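Local coordinates for B-cell lymphoma 3-encoded protein (Homo sapiens, PDB 1K1A) that regulates transcription of NF-kappa-B target genes, inhibiting nuclear translocation of the p50 subunit in the cytoplasm and acting as a transcriptional activator in the nucleus, at residues Gln19-Leu22 with Pro23-His26; Arg46-Pro49 with Leu50-Ala53; Thr126-Gln129 with Glu130-Gln133; Asn160-Leu163 with Ser164-Gln167. One frame throughout, in Å; residues are numbered along the deposited sequence.

Contact 1 (Gln19-Leu22 with Pro23-His26); sequences QGNL and PAVH
The flat carboxamide of Asn21 is overlaid on one face by Ala24: the methyl CB stands over the amide carbon, 3.6 Å from Asn21 CG, and the backbone N of Ala24 lies above the same face. At the oxygen end of the group, Pro23 CD comes to 3.2 Å from Asn21 OD1. This is an N-cap, the start of helix 22-34, the second helix of the helix-turn-helix in the first ankyrin repeat. Ala24 N donates to Asn21 OD1 at 3.2 Å, approaching 63° out of the carbonyl plane and so not on a lone pair. The capping position is reached because CG is anti to the backbone N (chi1 -168°), which swings the amide forward over the first turn. Just before the cap, Gly20 has positive phi and closes helix 12-18 with a Schellman motif, so one helix ends and the next begins within a few residues. Leu22 and Val25 lean on Leu64 of helix 59-67, while Ala24 and Val25 pack on Ala16 of helix 12-18. The side-chain cap is complemented by the backbone bond from Val25 N to Asn21 O, 3.1 Å long.

Contact 2 (Arg46-Pro49 with Leu50-Ala53); sequences RQTP and LHLA
Thr48 reaches forward to His51 through its hydroxyl, the signature contact of the Thr-Pro-Leu-His sequence with which ankyrin repeats open their first helix. OG1 of Thr48 sits between its own backbone N and carbonyl carbon (chi1 63°), and from there it accepts the nearly straight bond from His51 N, 3.3 Å long, that caps helix 49-55. The same oxygen lies 3.1 Å above the plane of the His51 imidazole, displaced toward the rim, and is 3.2 Å from His51 CD2. The ring arrives there because its CG is anti to the carbonyl carbon (chi1 -68°), turning the imidazole back along the incoming chain, where Gln47 CA meets its edge. Methyl CG2 of Thr48 completes the approach, 3.9 Å from His51 NE2. On another side of the turn Leu52 CD2 touches the amide end of Gln47, 3.4 Å from OE1; that oxygen also accepts a bond from Asn43 ND2. Pro49 and Leu52 pack on His14 of helix 12-18, and Leu50 and Ala53 on Val62 of helix 59-67, placing this helix start between helix 12-18 of the preceding repeat and helix 59-67 of its own. The threonine thus serves two amides of the first turn, His51 N through its hydroxyl and Leu52 N through its carbonyl, which should steady the start of the helix.

Contact 3 (Thr126-Gln129 with Glu130-Gln133); sequences TECQ and ETVQ
Cys128 and Thr131 form the close-packed half of the first turn of helix 129-137, in the helix-turn-helix of the fourth ankyrin repeat. With its SG anti to the backbone N (chi1 179°), Cys128 lays its side chain along this turn: CB is 3.4 Å from Thr131 OG1, and SG rests 3.7 Å from the Thr131 methyl CG2. Cys128 holds the N-cap position, and its carbonyl oxygen takes the bond from Val132 N. Val132 CG2 presses against that same oxygen, while the valine packs on Ala123 and Val124 of helix 119-126 and on Met165 of helix 163-171. Thr131 likewise touches Ala123, so Thr131 and Val132 are buried against neighbouring helices, with Cys128 partly exposed.

The other half is looser and more open: Gln129 and Glu130 are exposed, though Gln129 still touches Met165 and Glu130 Pro92. Glu130 folds back at chi2 (70°), which brings OE1 to 3.5 Å from Cys128 SG. A water donates to Glu130 OE1 at 2.8 Å and accepts only a weak bond from Gln129 N. Upstream, Glu127 with positive phi ends the preceding helix in a Schellman motif, and Thr126 OG1, which also hydrogen-bonds with Ala123 O, accepts from Cys128 N at 3.2 Å, an ST turn. A second water joins the two threonines across the turn: it donates to Thr126 OG1 at 2.8 Å and lies 2.7 Å from Thr131 OG1.

Contact 4 (Asn160-Leu163 with Ser164-Gln167); sequences NNSL and SMVQ
The hydroxyl of Ser162 is held from two directions: Met165 N donates to OG in a weak capping bond of 3.3 Å, and a water molecule hydrogen-bonds to the same oxygen. OG points over the helix start because it is anti to its own backbone N (chi1 178°). The water also accepts from Ser164 N at 3.2 Å, bridging the serine hydroxyl to an amide it does not contact directly. Ser162 is therefore the N-cap of helix 163-171 in the fifth ankyrin repeat, and Asn161, with positive phi, ends helix 153-159 just ahead of it in a Schellman motif.

Carbon atoms of Met165 and Val166 pack beside these polar atoms. Met165 CG comes to 3.5 Å from Ser162 OG, but the chain then bends at chi2 (-59°) and carries its sulfur end away, toward Val132 of helix 129-137. Val166 CG2 lies 3.4 Å from the Ser162 carbonyl oxygen, which accepts the bond from Val166 N at 3.0 Å, and the valine packs on Ala157 and Val158. On the outer side Gln167, extended beyond CG, runs past Leu163, its NE2 3.8 Å from Leu163 CD1; both residues reach Thr201 of helix 196-204.

Three successive amides of the first turn thus find acceptors by different routes: Ser164 N in a water, Met165 N in the serine hydroxyl and Val166 N in the serine carbonyl. The side chain alone makes only a weak cap; the water extends its reach to Ser164 N.

How the contacts relate
The four contacts follow one another along the chain, in ankyrin repeats 1, 2, 4 and 5, and trace the elongated stack of helix pairs. Contacts 1, 3 and 4 each mark the turn between the two helices of a repeat, whereas contact 2 opens helix 49-55, the first helix of its repeat. Contacts 1 and 2 have centres about 14 Å apart without touching; contacts 1 and 4 lie on opposite sides of the chain's centre, with centres about 39 Å apart. Contacts 3 and 4, with centres about 11 Å apart, meet directly: Glu127 OE2 packs against Ser162 CB and Gln129 CG against Met165 CE, each at 3.3 Å. In this pair equivalent turns of adjacent repeats pack on each other, as expected in a continuous ankyrin repeat domain.

Contact 1 (Gln19-Leu22 with Pro23-His26)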
loop_
_atom_site.group_PDB
_atom_site.type_symbol
_atom_site.label_atom_id
_atom_site.label_comp_id
_atom_site.label_asym_id
_atom_site.label_seq_id
_atom_site.Cartn_x
_atom_site.Cartn_y
_atom_site.Cartn_z
ATOM N N GLN A 19 21.634 -12.001 7.402
ATOM C CA GLN A 19 21.982 -13.202 8.179
ATOM C C GLN A 19 21.219 -13.286 9.499
ATOM O O GLN A 19 21.384 -14.244 10.275
ATOM C CB GLN A 19 23.494 -13.268 8.424
ATOM C CG GLN A 19 24.305 -13.406 7.142
ATOM C CD GLN A 19 25.789 -13.623 7.403
ATOM O OE1 GLN A 19 26.281 -13.351 8.493
ATOM N NE2 GLN A 19 26.497 -14.119 6.400
ATOM N N GLY A 20 20.393 -12.277 9.765
ATOM C CA GLY A 20 19.552 -12.260 10.947
ATOM C C GLY A 20 20.334 -12.237 12.243
ATOM O O GLY A 20 19.931 -12.820 13.232
ATOM N N ASN A 21 21.450 -11.535 12.242
ATOM C CA ASN A 21 22.298 -11.463 13.415
ATOM C C ASN A 21 22.139 -10.112 14.107
ATOM O O ASN A 21 22.917 -9.187 13.860
ATOM C CB ASN A 21 23.751 -11.686 12.990
ATOM C CG ASN A 21 24.684 -11.915 14.165
ATOM O OD1 ASN A 21 24.411 -11.496 15.284
ATOM N ND2 ASN A 21 25.812 -12.562 13.899
ATOM N N LEU A 22 21.135 -10.013 14.985
ATOM C CA LEU A 22 20.826 -8.763 15.686
ATOM C C LEU A 22 22.008 -8.188 16.485
ATOM O O LEU A 22 22.275 -6.994 16.415
ATOM C CB LEU A 22 19.580 -8.924 16.575
ATOM C CG LEU A 22 19.018 -7.689 17.292
ATOM C CD1 LEU A 22 18.484 -6.678 16.315
ATOM C CD2 LEU A 22 17.920 -8.090 18.264
ATOM N N PRO A 23 22.704 -9.026 17.255
ATOM C CA PRO A 23 23.880 -8.563 18.004
ATOM C C PRO A 23 24.932 -7.906 17.103
ATOM O O PRO A 23 25.485 -6.870 17.484
ATOM C CB PRO A 23 24.433 -9.856 18.626
ATOM C CG PRO A 23 23.255 -10.755 18.730
ATOM C CD PRO A 23 22.400 -10.441 17.516
ATOM N N ALA A 24 25.204 -8.490 15.935
ATOM C CA ALA A 24 26.179 -7.906 15.008
ATOM C C ALA A 24 25.682 -6.562 14.475
ATOM O O ALA A 24 26.461 -5.608 14.326
ATOM C CB ALA A 24 26.493 -8.863 13.860
ATOM N N VAL A 25 24.383 -6.484 14.214
ATOM C CA VAL A 25 23.779 -5.244 13.735
ATOM C C VAL A 25 23.989 -4.138 14.754
ATOM O O VAL A 25 24.417 -3.034 14.410
ATOM C CB VAL A 25 22.279 -5.418 13.478
ATOM C CG1 VAL A 25 21.603 -4.057 13.240
ATOM C CG2 VAL A 25 22.066 -6.348 12.294
ATOM N N HIS A 26 23.694 -4.442 16.013
ATOM C CA HIS A 26 23.868 -3.482 17.089
ATOM C C HIS A 26 25.320 -3.001 17.147
ATOM O O HIS A 26 25.592 -1.798 17.197
ATOM C CB HIS A 26 23.467 -4.117 18.421
ATOM C CG HIS A 26 23.125 -3.126 19.489
ATOM N ND1 HIS A 26 21.837 -2.685 19.707
ATOM C CD2 HIS A 26 23.896 -2.512 20.418
ATOM C CE1 HIS A 26 21.833 -1.828 20.714
ATOM N NE2 HIS A 26 23.070 -1.708 21.166
#

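Contact 2 (Arg46-Pro49 with Leu50-Ala53)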
loop_
_atom_site.group_PDB
_atom_site.type_symbol
_atom_site.label_atom_id
_atom_site.label_comp_id
_atom_site.label_asym_id
_atom_site.label_seq_id
_atom_site.Cartn_x
_atom_site.Cartn_y
_atom_site.Cartn_z
ATOM N N ARG A 46 20.655 -0.776 -4.751
ATOM C CA ARG A 46 19.990 0.394 -4.182
ATOM C C ARG A 46 19.092 0.050 -2.988
ATOM O O ARG A 46 17.979 0.582 -2.849
ATOM C CB ARG A 46 19.219 1.191 -5.242
ATOM C CG ARG A 46 18.862 2.572 -4.751
ATOM C CD ARG A 46 18.195 3.458 -5.757
ATOM N NE ARG A 46 19.111 3.896 -6.802
ATOM C CZ ARG A 46 18.710 4.398 -7.953
ATOM N NH1 ARG A 46 17.413 4.525 -8.190
ATOM N NH2 ARG A 46 19.593 4.777 -8.866
ATOM N N GLN A 47 19.589 -0.840 -2.134
ATOM C CA GLN A 47 18.926 -1.188 -0.886
ATOM C C GLN A 47 19.757 -0.696 0.287
ATOM O O GLN A 47 20.976 -0.869 0.306
ATOM C CB GLN A 47 18.796 -2.712 -0.747
ATOM C CG GLN A 47 18.184 -3.416 -1.940
ATOM C CD GLN A 47 18.296 -4.924 -1.839
ATOM O OE1 GLN A 47 19.357 -5.452 -1.506
ATOM N NE2 GLN A 47 17.203 -5.619 -2.118
ATOM N N THR A 48 19.103 -0.086 1.265
ATOM C CA THR A 48 19.752 0.223 2.527
ATOM C C THR A 48 19.557 -0.979 3.427
ATOM O O THR A 48 18.765 -1.872 3.115
ATOM C CB THR A 48 19.106 1.440 3.198
ATOM O OG1 THR A 48 17.736 1.143 3.518
ATOM C CG2 THR A 48 19.015 2.629 2.232
ATOM N N PRO A 49 20.288 -1.026 4.533
ATOM C CA PRO A 49 20.071 -2.069 5.542
ATOM C C PRO A 49 18.614 -2.139 6.033
ATOM O O PRO A 49 18.123 -3.243 6.275
ATOM C CB PRO A 49 21.017 -1.660 6.667
ATOM C CG PRO A 49 22.148 -1.003 5.947
ATOM C CD PRO A 49 21.449 -0.175 4.854
ATOM N N LEU A 50 17.920 -0.996 6.127
ATOM C CA LEU A 50 16.529 -1.000 6.570
ATOM C C LEU A 50 15.622 -1.697 5.550
ATOM O O LEU A 50 14.739 -2.477 5.927
ATOM C CB LEU A 50 16.027 0.427 6.863
ATOM C CG LEU A 50 14.574 0.592 7.346
ATOM C CD1 LEU A 50 14.314 -0.216 8.632
ATOM C CD2 LEU A 50 14.260 2.047 7.564
ATOM N N HIS A 51 15.831 -1.409 4.268
ATOM C CA HIS A 51 15.076 -2.078 3.217
ATOM C C HIS A 51 15.237 -3.578 3.411
ATOM O O HIS A 51 14.276 -4.331 3.314
ATOM C CB HIS A 51 15.618 -1.725 1.826
ATOM C CG HIS A 51 15.399 -0.298 1.414
ATOM N ND1 HIS A 51 14.202 0.365 1.591
ATOM C CD2 HIS A 51 16.222 0.578 0.790
ATOM C CE1 HIS A 51 14.305 1.593 1.114
ATOM N NE2 HIS A 51 15.522 1.749 0.627
ATOM N N LEU A 52 16.477 -4.006 3.648
ATOM C CA LEU A 52 16.779 -5.426 3.806
ATOM C C LEU A 52 16.126 -6.041 5.041
ATOM O O LEU A 52 15.712 -7.207 5.024
ATOM C CB LEU A 52 18.291 -5.656 3.816
ATOM C CG LEU A 52 18.927 -5.560 2.427
ATOM C CD1 LEU A 52 20.451 -5.771 2.493
ATOM C CD2 LEU A 52 18.274 -6.559 1.487
ATOM N N ALA A 53 16.028 -5.259 6.108
ATOM C CA ALA A 53 15.389 -5.728 7.330
ATOM C C ALA A 53 13.915 -6.022 7.088
ATOM O O ALA A 53 13.378 -6.980 7.635
ATOM C CB ALA A 53 15.554 -4.720 8.440
#

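Contact 3 (Thr126-Gln129 with Glu130-Gln133)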
loop_
_atom_site.group_PDB
_atom_site.type_symbol
_atom_site.label_atom_id
_atom_site.label_comp_id
_atom_site.label_asym_id
_atom_site.label_seq_id
_atom_site.Cartn_x
_atom_site.Cartn_y
_atom_site.Cartn_z
ATOM N N THR A 126 -2.306 -6.840 -2.663
ATOM C CA THR A 126 -1.961 -8.125 -2.070
ATOM C C THR A 126 -3.188 -8.695 -1.371
ATOM O O THR A 126 -3.221 -9.872 -1.025
ATOM C CB THR A 126 -0.823 -8.001 -1.037
ATOM O OG1 THR A 126 -1.310 -7.333 0.134
ATOM C CG2 THR A 126 0.308 -7.114 -1.542
ATOM N N GLU A 127 -4.181 -7.838 -1.146
ATOM C CA GLU A 127 -5.405 -8.216 -0.437
ATOM C C GLU A 127 -5.148 -8.675 0.992
ATOM O O GLU A 127 -5.944 -9.419 1.571
ATOM C CB GLU A 127 -6.174 -9.278 -1.213
ATOM C CG GLU A 127 -6.491 -8.860 -2.636
ATOM C CD GLU A 127 -6.989 -10.005 -3.470
ATOM O OE1 GLU A 127 -6.607 -11.158 -3.173
ATOM O OE2 GLU A 127 -7.755 -9.754 -4.418
ATOM N N CYS A 128 -4.034 -8.231 1.563
ATOM C CA CYS A 128 -3.725 -8.535 2.951
ATOM C C CYS A 128 -4.540 -7.611 3.843
ATOM O O CYS A 128 -4.298 -6.403 3.899
ATOM C CB CYS A 128 -2.231 -8.368 3.217
ATOM S SG CYS A 128 -1.743 -8.685 4.931
ATOM N N GLN A 129 -5.521 -8.179 4.535
ATOM C CA GLN A 129 -6.413 -7.390 5.358
ATOM C C GLN A 129 -5.691 -6.712 6.516
ATOM O O GLN A 129 -6.059 -5.611 6.925
ATOM C CB GLN A 129 -7.562 -8.258 5.868
ATOM C CG GLN A 129 -8.374 -8.885 4.724
ATOM C CD GLN A 129 -9.331 -9.955 5.186
ATOM O OE1 GLN A 129 -9.763 -9.956 6.336
ATOM N NE2 GLN A 129 -9.680 -10.864 4.284
ATOM N N GLU A 130 -4.651 -7.366 7.023
ATOM C CA GLU A 130 -3.932 -6.866 8.196
ATOM C C GLU A 130 -3.138 -5.581 7.921
ATOM O O GLU A 130 -3.146 -4.652 8.730
ATOM C CB GLU A 130 -3.016 -7.954 8.763
ATOM C CG GLU A 130 -3.749 -9.148 9.364
ATOM C CD GLU A 130 -4.455 -10.010 8.325
ATOM O OE1 GLU A 130 -3.902 -10.221 7.226
ATOM O OE2 GLU A 130 -5.573 -10.480 8.611
ATOM N N THR A 131 -2.455 -5.535 6.782
ATOM C CA THR A 131 -1.687 -4.347 6.413
ATOM C C THR A 131 -2.612 -3.203 6.005
ATOM O O THR A 131 -2.370 -2.051 6.355
ATOM C CB THR A 131 -0.671 -4.660 5.299
ATOM O OG1 THR A 131 -1.351 -5.246 4.184
ATOM C CG2 THR A 131 0.291 -5.751 5.746
ATOM N N VAL A 132 -3.688 -3.517 5.279
ATOM C CA VAL A 132 -4.640 -2.486 4.904
ATOM C C VAL A 132 -5.202 -1.825 6.156
ATOM O O VAL A 132 -5.181 -0.603 6.285
ATOM C CB VAL A 132 -5.790 -3.043 4.002
ATOM C CG1 VAL A 132 -6.870 -2.001 3.789
ATOM C CG2 VAL A 132 -5.222 -3.505 2.662
ATOM N N GLN A 133 -5.671 -2.639 7.097
ATOM C CA GLN A 133 -6.250 -2.113 8.322
ATOM C C GLN A 133 -5.290 -1.204 9.073
ATOM O O GLN A 133 -5.655 -0.106 9.469
ATOM C CB GLN A 133 -6.722 -3.238 9.253
ATOM C CG GLN A 133 -7.537 -2.713 10.434
ATOM C CD GLN A 133 -8.121 -3.811 11.299
ATOM O OE1 GLN A 133 -8.820 -4.696 10.801
ATOM N NE2 GLN A 133 -7.853 -3.749 12.598
HETATM O O HOH W 1 0.193 -6.392 2.251
HETATM O O HOH W 2 -5.110 -11.482 5.004
#

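Contact 4 (Asn160-Leu163 with Ser164-Gln167)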
loop_
_atom_site.group_PDB
_atom_site.type_symbol
_atom_site.label_atom_id
_atom_site.label_comp_id
_atom_site.label_asym_id
_atom_site.label_seq_id
_atom_site.Cartn_x
_atom_site.Cartn_y
_atom_site.Cartn_z
ATOM N N ASN A 160 -10.030 -6.110 -9.098
ATOM C CA ASN A 160 -9.399 -7.366 -8.685
ATOM C C ASN A 160 -10.426 -8.392 -8.215
ATOM O O ASN A 160 -10.063 -9.489 -7.780
ATOM C CB ASN A 160 -8.402 -7.128 -7.535
ATOM C CG ASN A 160 -7.265 -6.186 -7.915
ATOM O OD1 ASN A 160 -6.978 -5.969 -9.093
ATOM N ND2 ASN A 160 -6.602 -5.627 -6.902
ATOM N N ASN A 161 -11.703 -8.022 -8.266
ATOM C CA ASN A 161 -12.779 -8.888 -7.790
ATOM C C ASN A 161 -12.529 -9.436 -6.379
ATOM O O ASN A 161 -12.593 -10.640 -6.143
ATOM C CB ASN A 161 -13.053 -10.032 -8.780
ATOM C CG ASN A 161 -14.296 -10.826 -8.421
ATOM O OD1 ASN A 161 -15.268 -10.274 -7.908
ATOM N ND2 ASN A 161 -14.263 -12.138 -8.669
ATOM N N SER A 162 -12.229 -8.536 -5.445
ATOM C CA SER A 162 -12.015 -8.922 -4.057
ATOM C C SER A 162 -13.099 -8.342 -3.154
ATOM O O SER A 162 -13.009 -7.189 -2.713
ATOM C CB SER A 162 -10.648 -8.461 -3.557
ATOM O OG SER A 162 -10.492 -8.821 -2.187
ATOM N N LEU A 163 -14.111 -9.146 -2.877
ATOM C CA LEU A 163 -15.204 -8.726 -2.013
ATOM C C LEU A 163 -14.710 -8.364 -0.603
ATOM O O LEU A 163 -15.240 -7.462 0.029
ATOM C CB LEU A 163 -16.269 -9.818 -1.935
ATOM C CG LEU A 163 -17.503 -9.481 -1.103
ATOM C CD1 LEU A 163 -18.191 -8.218 -1.625
ATOM C CD2 LEU A 163 -18.469 -10.658 -1.094
ATOM N N SER A 164 -13.709 -9.082 -0.111
ATOM C CA SER A 164 -13.147 -8.763 1.199
ATOM C C SER A 164 -12.599 -7.328 1.234
ATOM O O SER A 164 -12.938 -6.549 2.130
ATOM C CB SER A 164 -12.056 -9.773 1.583
ATOM O OG SER A 164 -12.625 -11.059 1.797
ATOM N N MET A 165 -11.757 -6.976 0.266
ATOM C CA MET A 165 -11.165 -5.628 0.236
ATOM C C MET A 165 -12.225 -4.545 0.036
ATOM O O MET A 165 -12.142 -3.466 0.625
ATOM C CB MET A 165 -10.090 -5.510 -0.849
ATOM C CG MET A 165 -8.783 -6.210 -0.535
ATOM S SD MET A 165 -7.987 -5.615 1.001
ATOM C CE MET A 165 -8.401 -6.893 2.094
ATOM N N VAL A 166 -13.207 -4.833 -0.809
ATOM C CA VAL A 166 -14.300 -3.907 -1.043
ATOM C C VAL A 166 -15.051 -3.662 0.253
ATOM O O VAL A 166 -15.295 -2.523 0.625
ATOM C CB VAL A 166 -15.263 -4.412 -2.155
ATOM C CG1 VAL A 166 -16.554 -3.607 -2.153
ATOM C CG2 VAL A 166 -14.570 -4.327 -3.542
ATOM N N GLN A 167 -15.375 -4.733 0.970
ATOM C CA GLN A 167 -16.065 -4.592 2.247
ATOM C C GLN A 167 -15.215 -3.847 3.288
ATOM O O GLN A 167 -15.713 -2.984 4.006
ATOM C CB GLN A 167 -16.527 -5.961 2.767
ATOM C CG GLN A 167 -17.705 -6.541 1.955
ATOM C CD GLN A 167 -18.198 -7.897 2.459
ATOM O OE1 GLN A 167 -17.517 -8.572 3.234
ATOM N NE2 GLN A 167 -19.384 -8.306 1.995
HETATM O O HOH W 3 -12.160 -11.543 -1.409
#